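PDB 5MQO: Non-reducing end beta-L-arabinofuranosidase from Bacteroides thetaiotaomicron, which probably acts as a family GH127 glycoside hydrolase in the breakdown of plant pectin, consistent with an arabinofuranosidase or aceric acidase role. Local coordinates for residues L390-M395 / A405-T410; E53-F58 / A111-V116. All blocks are in the same frame, centred on the assembly; numbering follows the deposited sequence.

Contact 1: residues L390-M395 / A405-T410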
loop_
_atom_site.group_PDB
_atom_site.type_symbol
_atom_site.label_atom_id
_atom_site.label_comp_id
_atom_site.label_asym_id
_atom_site.label_seq_id
_atom_site.Cartn_x
_atom_site.Cartn_y
_atom_site.Cartn_z
ATOM N N LEU A 390 1.018 -4.449 -1.839
ATOM C CA LEU A 390 1.854 -5.634 -1.779
ATOM C C LEU A 390 1.680 -6.553 -3.012
ATOM O O LEU A 390 2.640 -7.157 -3.454
ATOM C CB LEU A 390 1.557 -6.413 -0.516
ATOM C CG LEU A 390 1.787 -5.812 0.872
ATOM C CD1 LEU A 390 1.143 -6.719 1.931
ATOM C CD2 LEU A 390 3.250 -5.622 1.199
ATOM N N PHE A 391 0.469 -6.661 -3.562
ATOM C CA PHE A 391 0.276 -7.321 -4.871
ATOM C C PHE A 391 1.166 -6.627 -5.910
ATOM O O PHE A 391 1.979 -7.271 -6.580
ATOM C CB PHE A 391 -1.209 -7.313 -5.288
ATOM C CG PHE A 391 -1.507 -7.900 -6.669
ATOM C CD1 PHE A 391 -0.814 -9.004 -7.183
ATOM C CD2 PHE A 391 -2.544 -7.376 -7.437
ATOM C CE1 PHE A 391 -1.116 -9.540 -8.440
ATOM C CE2 PHE A 391 -2.848 -7.912 -8.702
ATOM C CZ PHE A 391 -2.118 -8.991 -9.206
ATOM N N ASN A 392 1.078 -5.307 -5.984
ATOM C CA ASN A 392 1.793 -4.604 -7.034
ATOM C C ASN A 392 3.314 -4.669 -6.857
ATOM O O ASN A 392 4.075 -4.615 -7.829
ATOM C CB ASN A 392 1.320 -3.160 -7.141
ATOM C CG ASN A 392 0.093 -3.034 -7.984
ATOM O OD1 ASN A 392 0.165 -2.777 -9.179
ATOM N ND2 ASN A 392 -1.051 -3.254 -7.373
ATOM N N TRP A 393 3.742 -4.771 -5.609
ATOM C CA TRP A 393 5.142 -4.863 -5.331
ATOM C C TRP A 393 5.694 -6.191 -5.838
ATOM O O TRP A 393 6.737 -6.195 -6.435
ATOM C CB TRP A 393 5.427 -4.665 -3.858
ATOM C CG TRP A 393 6.884 -4.686 -3.586
ATOM C CD1 TRP A 393 7.611 -5.740 -3.106
ATOM C CD2 TRP A 393 7.813 -3.631 -3.824
ATOM N NE1 TRP A 393 8.931 -5.392 -3.008
ATOM C CE2 TRP A 393 9.080 -4.096 -3.436
ATOM C CE3 TRP A 393 7.696 -2.327 -4.315
ATOM C CZ2 TRP A 393 10.216 -3.316 -3.528
ATOM C CZ3 TRP A 393 8.837 -1.535 -4.394
ATOM C CH2 TRP A 393 10.080 -2.045 -4.012
ATOM N N ARG A 394 4.982 -7.294 -5.620
ATOM C CA ARG A 394 5.391 -8.602 -6.137
ATOM C C ARG A 394 5.395 -8.606 -7.664
ATOM O O ARG A 394 6.345 -9.093 -8.301
ATOM C CB ARG A 394 4.475 -9.697 -5.641
ATOM C CG ARG A 394 4.880 -10.335 -4.325
ATOM C CD ARG A 394 4.756 -9.385 -3.175
ATOM N NE ARG A 394 4.985 -10.040 -1.905
ATOM C CZ ARG A 394 5.256 -9.393 -0.778
ATOM N NH1 ARG A 394 5.306 -8.061 -0.725
ATOM N NH2 ARG A 394 5.463 -10.094 0.325
ATOM N N MET A 395 4.359 -8.019 -8.253
ATOM C CA MET A 395 4.306 -7.909 -9.715
ATOM C C MET A 395 5.486 -7.092 -10.286
ATOM O O MET A 395 6.059 -7.461 -11.315
ATOM C CB MET A 395 2.964 -7.345 -10.171
ATOM C CG MET A 395 1.783 -8.244 -9.814
ATOM S SD MET A 395 1.685 -9.811 -10.695
ATOM C CE MET A 395 1.293 -9.223 -12.334
ATOM N N ALA A 405 5.218 -0.380 -10.102
ATOM C CA ALA A 405 5.749 0.593 -9.139
ATOM C C ALA A 405 4.860 1.841 -8.912
ATOM O O ALA A 405 4.790 2.348 -7.778
ATOM C CB ALA A 405 7.167 1.012 -9.514
ATOM N N GLU A 406 4.202 2.321 -9.966
ATOM C CA GLU A 406 3.253 3.436 -9.868
ATOM C C GLU A 406 2.145 3.155 -8.847
ATOM O O GLU A 406 1.837 3.995 -7.983
ATOM C CB GLU A 406 2.626 3.698 -11.244
ATOM C CG GLU A 406 1.772 4.953 -11.376
ATOM C CD GLU A 406 2.502 6.238 -11.054
ATOM O OE1 GLU A 406 3.681 6.390 -11.436
ATOM O OE2 GLU A 406 1.892 7.114 -10.411
ATOM N N LEU A 407 1.591 1.951 -8.921
ATOM C CA LEU A 407 0.532 1.515 -8.009
ATOM C C LEU A 407 0.968 1.352 -6.578
ATOM O O LEU A 407 0.197 1.669 -5.660
ATOM C CB LEU A 407 -0.132 0.239 -8.546
ATOM C CG LEU A 407 -1.104 0.763 -9.627
ATOM C CD1 LEU A 407 -1.109 -0.084 -10.853
ATOM C CD2 LEU A 407 -2.509 0.916 -9.067
ATOM N N VAL A 408 2.192 0.864 -6.382
ATOM C CA VAL A 408 2.774 0.827 -5.046
ATOM C C VAL A 408 2.768 2.243 -4.467
ATOM O O VAL A 408 2.363 2.421 -3.327
ATOM C CB VAL A 408 4.205 0.213 -5.048
ATOM C CG1 VAL A 408 4.908 0.415 -3.714
ATOM C CG2 VAL A 408 4.145 -1.277 -5.344
ATOM N N GLU A 409 3.188 3.244 -5.251
ATOM C CA GLU A 409 3.276 4.636 -4.741
ATOM C C GLU A 409 1.890 5.232 -4.470
ATOM O O GLU A 409 1.640 5.771 -3.371
ATOM C CB GLU A 409 4.042 5.572 -5.693
ATOM C CG GLU A 409 4.516 6.894 -5.069
ATOM C CD GLU A 409 5.336 7.759 -6.030
ATOM O OE1 GLU A 409 4.782 8.117 -7.099
ATOM O OE2 GLU A 409 6.543 8.024 -5.765
ATOM N N THR A 410 1.011 5.137 -5.470
ATOM C CA THR A 410 -0.372 5.621 -5.351
ATOM C C THR A 410 -1.025 5.090 -4.083
ATOM O O THR A 410 -1.550 5.873 -3.287
ATOM C CB THR A 410 -1.188 5.163 -6.564
ATOM O OG1 THR A 410 -0.483 5.578 -7.742
ATOM C CG2 THR A 410 -2.640 5.723 -6.566
#
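The indole of Trp393 meets Val408 at its edge, near the ring plane: CE3 lies 3.8 Å from Val408 CG2, while Tyr472 packs edge-to-face with the same indole. With CG anti to the backbone N, chi1 -177° swings the indole out beside its helix and brings CE3 up to Val408, and NE1 donates to Asn38 OD1. Val408 CG2 also reaches the backbone, lying 3.5 Å from Trp393 N. A short beta-branched valine suits this spot, since its CG2 lies against both the indole edge and the main chain of Trp393.

The second flat group is the amide of Asn392, whose OD1 comes to 3.1 Å from Leu407 CB and 3.4 Å from Leu407 CD1. Its chi1 of -84°, with CG beside the backbone N, brings ND2 back to the carbonyl of Asn388 one turn earlier, and OD1 accepts from Trp327 NE1 of helix 317-333. Asparagine, short yet carrying a donor and an acceptor, is compatible with the close approach of Asn392 CA to Val408 CA, 5.9 Å.

Helices 382-399 and 402-416 run nearly antiparallel here (155°, axes 8.1 Å apart) as a helical hairpin, consistent with the (alpha/alpha)6 barrel of this clan. The chemistry implies a mostly apolar seam that takes in one buried amide, its rotation probably fixed by bonds at both ends while OD1 rests against Leu407 carbons.

Contact 2: residues E53-F58 / A111-V116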
loop_
_atom_site.group_PDB
_atom_site.type_symbol
_atom_site.label_atom_id
_atom_site.label_comp_id
_atom_site.label_asym_id
_atom_site.label_seq_id
_atom_site.Cartn_x
_atom_site.Cartn_y
_atom_site.Cartn_z
ATOM N N GLU A 53 9.954 12.627 8.527
ATOM C CA GLU A 53 8.998 13.215 9.471
ATOM C C GLU A 53 7.931 12.200 9.901
ATOM O O GLU A 53 7.723 11.993 11.105
ATOM C CB GLU A 53 8.353 14.465 8.891
ATOM C CG GLU A 53 7.555 15.277 9.895
ATOM C CD GLU A 53 6.662 16.292 9.224
ATOM O OE1 GLU A 53 7.138 17.413 8.893
ATOM O OE2 GLU A 53 5.475 15.950 9.032
ATOM N N ARG A 54 7.291 11.546 8.937
ATOM C CA ARG A 54 6.365 10.461 9.243
ATOM C C ARG A 54 7.026 9.337 10.077
ATOM O O ARG A 54 6.489 8.927 11.120
ATOM C CB ARG A 54 5.780 9.899 7.950
ATOM C CG ARG A 54 4.837 10.827 7.183
ATOM C CD ARG A 54 3.678 11.310 8.035
ATOM N NE ARG A 54 4.040 12.533 8.744
ATOM C CZ ARG A 54 3.454 12.994 9.849
ATOM N NH1 ARG A 54 2.432 12.358 10.424
ATOM N NH2 ARG A 54 3.895 14.133 10.377
ATOM N N PHE A 55 8.198 8.866 9.641
ATOM C CA PHE A 55 8.955 7.841 10.382
ATOM C C PHE A 55 9.265 8.206 11.848
ATOM O O PHE A 55 9.255 7.315 12.709
ATOM C CB PHE A 55 10.240 7.460 9.651
ATOM C CG PHE A 55 10.909 6.241 10.208
ATOM C CD1 PHE A 55 11.873 6.348 11.216
ATOM C CD2 PHE A 55 10.575 4.980 9.748
ATOM C CE1 PHE A 55 12.501 5.234 11.739
ATOM C CE2 PHE A 55 11.198 3.846 10.276
ATOM C CZ PHE A 55 12.173 3.977 11.269
ATOM N N ASN A 56 9.525 9.482 12.154
ATOM C CA ASN A 56 9.684 9.888 13.574
ATOM C C ASN A 56 8.395 9.780 14.375
ATOM O O ASN A 56 8.434 9.384 15.544
ATOM C CB ASN A 56 10.280 11.301 13.736
ATOM C CG ASN A 56 11.803 11.327 13.564
ATOM O OD1 ASN A 56 12.446 10.300 13.284
ATOM N ND2 ASN A 56 12.383 12.506 13.724
ATOM N N VAL A 57 7.259 10.107 13.757
ATOM C CA VAL A 57 6.009 9.863 14.417
ATOM C C VAL A 57 5.855 8.355 14.637
ATOM O O VAL A 57 5.723 7.903 15.783
ATOM C CB VAL A 57 4.838 10.436 13.644
ATOM C CG1 VAL A 57 3.515 10.072 14.315
ATOM C CG2 VAL A 57 4.983 11.945 13.536
ATOM N N PHE A 58 5.926 7.560 13.571
ATOM C CA PHE A 58 5.569 6.139 13.710
ATOM C C PHE A 58 6.466 5.427 14.722
ATOM O O PHE A 58 5.960 4.658 15.548
ATOM C CB PHE A 58 5.578 5.349 12.380
ATOM C CG PHE A 58 4.824 5.999 11.249
ATOM C CD1 PHE A 58 3.633 6.711 11.465
ATOM C CD2 PHE A 58 5.312 5.903 9.943
ATOM C CE1 PHE A 58 2.958 7.317 10.412
ATOM C CE2 PHE A 58 4.636 6.512 8.898
ATOM C CZ PHE A 58 3.462 7.221 9.133
ATOM N N ALA A 111 10.858 -4.535 14.959
ATOM C CA ALA A 111 12.065 -5.047 14.296
ATOM C C ALA A 111 12.428 -4.304 13.041
ATOM O O ALA A 111 13.590 -4.253 12.676
ATOM C CB ALA A 111 11.891 -6.516 13.944
ATOM N N SER A 112 11.423 -3.793 12.347
ATOM C CA SER A 112 11.613 -3.157 11.060
ATOM C C SER A 112 12.220 -1.783 11.230
ATOM O O SER A 112 13.084 -1.357 10.450
ATOM C CB SER A 112 10.257 -3.067 10.349
ATOM O OG SER A 112 9.757 -4.369 10.068
ATOM N N VAL A 113 11.699 -1.092 12.240
ATOM C CA VAL A 113 12.213 0.176 12.751
ATOM C C VAL A 113 13.630 0.032 13.294
ATOM O O VAL A 113 14.501 0.832 12.977
ATOM C CB VAL A 113 11.279 0.694 13.867
ATOM C CG1 VAL A 113 11.928 1.791 14.711
ATOM C CG2 VAL A 113 9.966 1.180 13.260
ATOM N N TYR A 114 13.843 -0.978 14.133
ATOM C CA TYR A 114 15.170 -1.317 14.641
ATOM C C TYR A 114 16.194 -1.511 13.533
ATOM O O TYR A 114 17.312 -1.038 13.652
ATOM C CB TYR A 114 15.115 -2.566 15.526
ATOM C CG TYR A 114 16.452 -3.006 16.054
ATOM C CD1 TYR A 114 16.979 -2.464 17.230
ATOM C CD2 TYR A 114 17.205 -3.947 15.367
ATOM C CE1 TYR A 114 18.227 -2.855 17.694
ATOM C CE2 TYR A 114 18.442 -4.349 15.823
ATOM C CZ TYR A 114 18.953 -3.814 16.985
ATOM O OH TYR A 114 20.181 -4.253 17.426
ATOM N N ALA A 115 15.828 -2.175 12.446
ATOM C CA ALA A 115 16.773 -2.386 11.330
ATOM C C ALA A 115 17.401 -1.079 10.816
ATOM O O ALA A 115 18.555 -1.051 10.376
ATOM C CB ALA A 115 16.096 -3.140 10.192
ATOM N N VAL A 116 16.625 -0.008 10.902
ATOM C CA VAL A 116 17.047 1.333 10.494
ATOM C C VAL A 116 17.848 2.075 11.561
ATOM O O VAL A 116 18.782 2.805 11.210
ATOM C CB VAL A 116 15.802 2.194 10.078
ATOM C CG1 VAL A 116 16.080 3.696 10.038
ATOM C CG2 VAL A 116 15.296 1.745 8.725
#
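Phe55 reaches across to helix 102-117 and sets the far end of its ring against Val113 and Val116. CZ does most of the touching, at 4.1 Å from Val113 CA, which lies at the ring edge and near its plane. The same CZ is 4.1 Å from Val113 CG2 and 4.1 Å from Val116 CG1; the latter methyl approaches the ring obliquely. Because CG of Phe55 is anti to its own nitrogen (chi1 -169°), the ring stretches far from its helix, as it must when Phe55 CA and Val113 CA, the nearest pair, are still 8.7 Å apart. A long, flat aromatic suits such a gap, and the two valines, three residues apart, present methyl groups to CZ. The touch is made by van der Waals contact alone.

Glu53 and Arg54 take no part in the contact and pair with each other: Arg54 NH2 forms a salt bridge with Glu53 OE2 at 2.8 Å, nearly in the guanidinium plane and on the anti side of the carboxylate. Glu53 OE2 also meets Ser640 OG. Gln470 touches both Phe55 and Val116, and Val113 is further packed by Ser59 and Leu63 of helix 50-69 and by Leu122 of helix 120-136. Helix 102-117 packs against helices 50-69, 120-136 and 192-208, while helix 50-69 is linked through Glu53 to the start of strand 640-651.

Both contacts join helices of the GH127 catalytic domain, but they share no helix and do not touch, with centres 21 Å apart and nearest atoms about 11 Å apart. The centre of contact 1 is about 7 Å from the centre of the chain, and all its touching residues are buried; that of contact 2 is about 17 Å out, and the contact is only partly buried. The segments of contact 1 are 9 residues apart in a tight helical hairpin; those of contact 2 are separated by 52. Depth is matched by chemistry: the inner pair packs closely enough to include a buried amide with its own hydrogen-bond partners, whereas the outer one bridges a wider gap with a single aromatic side chain and two valines.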